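Local coordinates for protein carboxylesterase YbfK (Bacillus subtilis, PDB 4CCY) that hydrolyses carboxylic esters to an alcohol and a carboxylate, as a carboxylesterase of the alpha/beta hydrolase superfamily, at residues A[26-31]-A[72-77]; A[47-52]-A[81-86]. All coordinates share one frame; numbering follows the deposited sequence.

Contact 1 of 2, residues A[26-31]-A[72-77]; sequences SLWPIE and PNIAAW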
loop_
_atom_site.group_PDB
_atom_site.type_symbol
_atom_site.label_atom_id
_atom_site.label_comp_id
_atom_site.label_asym_id
_atom_site.label_seq_id
_atom_site.Cartn_x
_atom_site.Cartn_y
_atom_site.Cartn_z
ATOM N N SER A 26 0.993 -4.351 18.548
ATOM C CA SER A 26 1.892 -4.105 19.672
ATOM C C SER A 26 3.233 -3.519 19.195
ATOM O O SER A 26 3.969 -2.937 19.983
ATOM C CB SER A 26 2.135 -5.388 20.468
ATOM O OG SER A 26 2.825 -6.342 19.672
ATOM N N LEU A 27 3.537 -3.671 17.910
ATOM C CA LEU A 27 4.764 -3.121 17.341
ATOM C C LEU A 27 4.657 -1.622 17.064
ATOM O O LEU A 27 5.658 -0.983 16.777
ATOM C CB LEU A 27 5.175 -3.874 16.066
ATOM C CG LEU A 27 5.475 -5.379 16.201
ATOM C CD1 LEU A 27 5.703 -6.021 14.834
ATOM C CD2 LEU A 27 6.642 -5.672 17.149
ATOM N N TRP A 28 3.448 -1.069 17.143
ATOM C CA TRP A 28 3.245 0.361 16.924
ATOM C C TRP A 28 4.001 1.130 17.984
ATOM O O TRP A 28 3.714 0.987 19.163
ATOM C CB TRP A 28 1.761 0.687 16.958
ATOM C CG TRP A 28 1.328 1.747 15.978
ATOM C CD1 TRP A 28 1.024 3.083 16.248
ATOM C CD2 TRP A 28 1.122 1.592 14.531
ATOM N NE1 TRP A 28 0.662 3.745 15.105
ATOM C CE2 TRP A 28 0.695 2.910 14.036
ATOM C CE3 TRP A 28 1.246 0.538 13.630
ATOM C CZ2 TRP A 28 0.400 3.135 12.694
ATOM C CZ3 TRP A 28 0.949 0.773 12.283
ATOM C CH2 TRP A 28 0.546 2.046 11.824
ATOM N N PRO A 29 4.999 1.932 17.580
ATOM C CA PRO A 29 5.943 2.557 18.498
ATOM C C PRO A 29 5.426 3.844 19.165
ATOM O O PRO A 29 6.097 4.390 20.045
ATOM C CB PRO A 29 7.115 2.897 17.578
ATOM C CG PRO A 29 6.443 3.274 16.298
ATOM C CD PRO A 29 5.290 2.300 16.177
ATOM N N ILE A 30 4.267 4.333 18.730
ATOM C CA ILE A 30 3.697 5.575 19.257
ATOM C C ILE A 30 2.202 5.400 19.537
ATOM O O ILE A 30 1.606 4.395 19.150
ATOM C CB ILE A 30 3.936 6.774 18.300
ATOM C CG1 ILE A 30 3.205 6.556 16.965
ATOM C CG2 ILE A 30 5.440 7.028 18.112
ATOM C CD1 ILE A 30 3.422 7.646 15.930
ATOM N N GLU A 31 1.609 6.383 20.213
ATOM C CA GLU A 31 0.163 6.414 20.467
ATOM C C GLU A 31 -0.589 6.650 19.170
ATOM O O GLU A 31 -0.076 7.299 18.263
ATOM C CB GLU A 31 -0.190 7.528 21.464
ATOM C CG GLU A 31 0.503 7.419 22.812
ATOM C CD GLU A 31 0.167 6.131 23.552
ATOM O OE1 GLU A 31 -1.014 5.716 23.538
ATOM O OE2 GLU A 31 1.085 5.530 24.162
ATOM N N PRO A 72 7.606 0.157 11.312
ATOM C CA PRO A 72 8.974 0.707 11.402
ATOM C C PRO A 72 9.150 2.060 10.697
ATOM O O PRO A 72 10.248 2.604 10.663
ATOM C CB PRO A 72 9.814 -0.361 10.702
ATOM C CG PRO A 72 8.886 -0.967 9.704
ATOM C CD PRO A 72 7.482 -0.803 10.198
ATOM N N ASN A 73 8.074 2.587 10.126
ATOM C CA ASN A 73 8.119 3.878 9.454
ATOM C C ASN A 73 7.304 4.944 10.184
ATOM O O ASN A 73 7.545 6.142 10.021
ATOM C CB ASN A 73 7.610 3.719 8.031
ATOM C CG ASN A 73 8.095 2.440 7.392
ATOM O OD1 ASN A 73 7.346 1.477 7.314
ATOM N ND2 ASN A 73 9.365 2.408 6.970
ATOM N N ILE A 74 6.348 4.499 10.999
ATOM C CA ILE A 74 5.333 5.409 11.522
ATOM C C ILE A 74 5.861 6.476 12.488
ATOM O O ILE A 74 5.393 7.616 12.459
ATOM C CB ILE A 74 4.069 4.668 12.048
ATOM C CG1 ILE A 74 2.877 5.623 12.127
ATOM C CG2 ILE A 74 4.325 3.926 13.346
ATOM C CD1 ILE A 74 2.337 5.962 10.750
ATOM N N ALA A 75 6.842 6.135 13.318
ATOM C CA ALA A 75 7.393 7.150 14.233
ATOM C C ALA A 75 8.046 8.311 13.468
ATOM O O ALA A 75 7.773 9.476 13.765
ATOM C CB ALA A 75 8.368 6.541 15.237
ATOM N N ALA A 76 8.889 7.996 12.486
ATOM C CA ALA A 76 9.544 9.042 11.677
ATOM C C ALA A 76 8.534 9.965 10.982
ATOM O O ALA A 76 8.647 11.195 11.045
ATOM C CB ALA A 76 10.490 8.425 10.656
ATOM N N TRP A 77 7.527 9.372 10.342
ATOM C CA TRP A 77 6.581 10.159 9.553
ATOM C C TRP A 77 5.566 10.918 10.369
ATOM O O TRP A 77 5.048 11.948 9.922
ATOM C CB TRP A 77 5.913 9.296 8.499
ATOM C CG TRP A 77 6.901 8.705 7.516
ATOM C CD1 TRP A 77 8.187 9.171 7.210
ATOM C CD2 TRP A 77 6.704 7.529 6.661
ATOM N NE1 TRP A 77 8.782 8.374 6.264
ATOM C CE2 TRP A 77 7.945 7.369 5.890
ATOM C CE3 TRP A 77 5.667 6.617 6.473
ATOM C CZ2 TRP A 77 8.112 6.338 4.980
ATOM C CZ3 TRP A 77 5.846 5.591 5.545
ATOM C CH2 TRP A 77 7.037 5.451 4.820
#
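One face of the W28 indole receives the CG2 methyl of I74, which sits 4.0 Å from the centroid of the five-membered ring and 19° off its normal, a CH-pi contact over the face. In the plane of the same indole, at its edge, lies I30 O. I74 uses its two branches differently. I74 CG1 stands anti to the backbone N (chi1 -160°) and reaches the benzo half of the tryptophan, coming to 3.6 Å from W28 CZ2. CG2 is left between the backbone N and the carbonyl carbon, where it meets both the indole and the P29 ring; P29 CD presses on I74 CG2 at 3.4 Å, tighter than ordinary van der Waals contact. A75 CB touches P29 CG at 3.9 Å and I30 CG2 at 4.1 Å. I30 CD1, at the end of the other branch, lies 4.0 Å from I74 O. An alanine in place of W28 would probably open a gap beside both I74 branches and take away the flat surface on which I74 CG2 rests. Besides this loop, I74 touches L59 and T83 of the sheet. Residues 26-31 belong to the loop between helix 12-24 and strand 33-37, and they pack against helix 71-80. That helix is the connection of a beta-alpha-beta crossover between parallel strands 56-60 and 82-86 of the alpha/beta hydrolase sheet.

Contact 2 of 2, residues A[47-52]-A[81-86]; sequences IASGPK and FRTYAV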
loop_
_atom_site.group_PDB
_atom_site.type_symbol
_atom_site.label_atom_id
_atom_site.label_comp_id
_atom_site.label_asym_id
_atom_site.label_seq_id
_atom_site.Cartn_x
_atom_site.Cartn_y
_atom_site.Cartn_z
ATOM N N ILE A 47 -5.908 3.967 11.184
ATOM C CA ILE A 47 -5.070 4.202 12.347
ATOM C C ILE A 47 -4.392 5.564 12.180
ATOM O O ILE A 47 -3.606 5.740 11.264
ATOM C CB ILE A 47 -4.022 3.097 12.557
ATOM C CG1 ILE A 47 -4.714 1.734 12.712
ATOM C CG2 ILE A 47 -3.164 3.416 13.776
ATOM C CD1 ILE A 47 -3.781 0.539 12.763
ATOM N N ALA A 48 -4.719 6.512 13.063
ATOM C CA ALA A 48 -4.230 7.896 12.970
ATOM C C ALA A 48 -3.208 8.242 14.060
ATOM O O ALA A 48 -3.409 7.937 15.240
ATOM C CB ALA A 48 -5.399 8.877 13.023
ATOM N N SER A 49 -2.112 8.872 13.658
ATOM C CA SER A 49 -1.045 9.249 14.599
ATOM C C SER A 49 -0.480 10.625 14.255
ATOM O O SER A 49 -0.766 11.163 13.193
ATOM C CB SER A 49 0.072 8.204 14.593
ATOM O OG SER A 49 -0.447 6.889 14.425
ATOM N N GLY A 50 0.315 11.194 15.157
ATOM C CA GLY A 50 0.991 12.450 14.867
ATOM C C GLY A 50 0.199 13.667 15.291
ATOM O O GLY A 50 -0.961 13.537 15.672
ATOM N N PRO A 51 0.828 14.862 15.226
ATOM C CA PRO A 51 0.208 16.088 15.734
ATOM C C PRO A 51 -1.021 16.461 14.918
ATOM O O PRO A 51 -0.981 16.427 13.689
ATOM C CB PRO A 51 1.314 17.153 15.573
ATOM C CG PRO A 51 2.568 16.398 15.247
ATOM C CD PRO A 51 2.134 15.127 14.595
ATOM N N LYS A 52 -2.105 16.815 15.604
ATOM C CA LYS A 52 -3.394 17.003 14.939
ATOM C C LYS A 52 -3.462 18.244 14.042
ATOM O O LYS A 52 -4.333 18.331 13.177
ATOM C CB LYS A 52 -4.532 16.957 15.964
ATOM C CG LYS A 52 -4.759 15.542 16.487
ATOM C CD LYS A 52 -5.849 15.457 17.535
ATOM C CE LYS A 52 -6.164 14.009 17.871
ATOM N NZ LYS A 52 -7.544 13.880 18.414
ATOM N N PHE A 81 3.943 14.871 10.394
ATOM C CA PHE A 81 2.661 14.725 9.707
ATOM C C PHE A 81 1.611 14.073 10.589
ATOM O O PHE A 81 1.923 13.242 11.442
ATOM C CB PHE A 81 2.825 13.919 8.412
ATOM C CG PHE A 81 3.780 14.539 7.436
ATOM C CD1 PHE A 81 3.363 15.561 6.584
ATOM C CD2 PHE A 81 5.104 14.119 7.379
ATOM C CE1 PHE A 81 4.250 16.139 5.688
ATOM C CE2 PHE A 81 5.996 14.702 6.488
ATOM C CZ PHE A 81 5.568 15.709 5.644
ATOM N N ARG A 82 0.366 14.464 10.373
ATOM C CA ARG A 82 -0.756 13.707 10.880
ATOM C C ARG A 82 -0.960 12.563 9.886
ATOM O O ARG A 82 -1.429 12.788 8.767
ATOM C CB ARG A 82 -1.998 14.596 10.971
ATOM C CG ARG A 82 -3.237 13.906 11.534
ATOM C CD ARG A 82 -3.086 13.527 13.004
ATOM N NE ARG A 82 -4.337 12.979 13.544
ATOM C CZ ARG A 82 -4.433 12.231 14.641
ATOM N NH1 ARG A 82 -3.349 11.925 15.347
ATOM N NH2 ARG A 82 -5.619 11.781 15.035
ATOM N N THR A 83 -0.555 11.356 10.281
ATOM C CA THR A 83 -0.644 10.180 9.410
ATOM C C THR A 83 -1.939 9.416 9.612
ATOM O O THR A 83 -2.371 9.184 10.742
ATOM C CB THR A 83 0.505 9.178 9.645
ATOM O OG1 THR A 83 0.542 8.828 11.042
ATOM C CG2 THR A 83 1.855 9.774 9.201
ATOM N N TYR A 84 -2.535 9.018 8.499
ATOM C CA TYR A 84 -3.726 8.198 8.485
ATOM C C TYR A 84 -3.409 6.905 7.741
ATOM O O TYR A 84 -3.287 6.910 6.527
ATOM C CB TYR A 84 -4.845 8.926 7.768
ATOM C CG TYR A 84 -5.284 10.222 8.425
ATOM C CD1 TYR A 84 -6.074 10.211 9.580
ATOM C CD2 TYR A 84 -4.935 11.458 7.873
ATOM C CE1 TYR A 84 -6.505 11.391 10.160
ATOM C CE2 TYR A 84 -5.362 12.649 8.451
ATOM C CZ TYR A 84 -6.141 12.612 9.590
ATOM O OH TYR A 84 -6.563 13.789 10.173
ATOM N N ALA A 85 -3.273 5.802 8.473
ATOM C CA ALA A 85 -2.981 4.513 7.855
ATOM C C ALA A 85 -4.302 3.820 7.535
ATOM O O ALA A 85 -5.058 3.420 8.437
ATOM C CB ALA A 85 -2.113 3.653 8.764
ATOM N N VAL A 86 -4.564 3.683 6.242
ATOM C CA VAL A 86 -5.876 3.267 5.747
ATOM C C VAL A 86 -5.843 1.795 5.314
ATOM O O VAL A 86 -4.992 1.404 4.496
ATOM C CB VAL A 86 -6.307 4.160 4.557
ATOM C CG1 VAL A 86 -7.658 3.725 4.000
ATOM C CG2 VAL A 86 -6.306 5.640 4.950
HETATM O O HOH W 1 -0.960 6.450 11.821
HETATM O O HOH W 2 -3.995 9.993 17.236
#
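R82 folds its side chain across to G50 and K52: CG is anti to the backbone N (chi1 -178°), and a bend at chi2 (67°) turns the guanidinium over the opposing backbone. There R82 NH1 donates to G50 O at 2.9 Å, with the oxygen tilted out of the guanidinium plane, while water 2 sits at the edge in plane and joins NH1 to A48 O. The flat group is sandwiched. K52 CG sits over one face, 3.8 Å from R82 CZ, and A48 CB approaches the opposite face toward the rim, 3.5 Å from R82 NH2. The extended K52 chain runs alongside R82 in the same direction, and both cations reach E33 through salt bridges, which would offset the repulsion between them. G50 has a positive phi of 91°, and a beta carbon there would run into F81 O.

Strand 42-49 is the antiparallel strand of an otherwise mostly parallel alpha/beta hydrolase sheet, and it pairs here with strand 82-86, itself parallel to 56-60. I47 and A85 form a hydrogen-bonded pair, with A85 N 2.8 Å from I47 O; S49 and T83 form the next, with S49 N 2.9 Å from T83 O.

With OG1 between its backbone N and carbonyl carbon, T83 meets the same water 1 as S49 OG. That water also donates to I47 O, and T83 OG1 bonds S78 OG on helix 71-80. On the face that carries A48, Y84 CD1 lies 3.8 Å from A48 CB.

How the contacts relate
Contacts 1 and 2, with centres about 10 Å apart, are neighbouring layers: the loop and helix of contact 1 lie on the face of the strand pair that carries I47, S49 and T83. W28 NE1 lies 3.4 Å from S49 OG, and W28 CZ2 packs on I47 CG2 at 3.7 Å. I30 CD1 touches S49 CB at 3.6 Å, and I74 CD1 touches T83 OG1 at 3.4 Å. Helix 71-80 leads directly into strand 82-86, tying the two along the chain as well. Both lie away from the sodium sites and the probable triad S129, E244 and H273, although N73 ND2 bonds S276 O, three residues beyond H273.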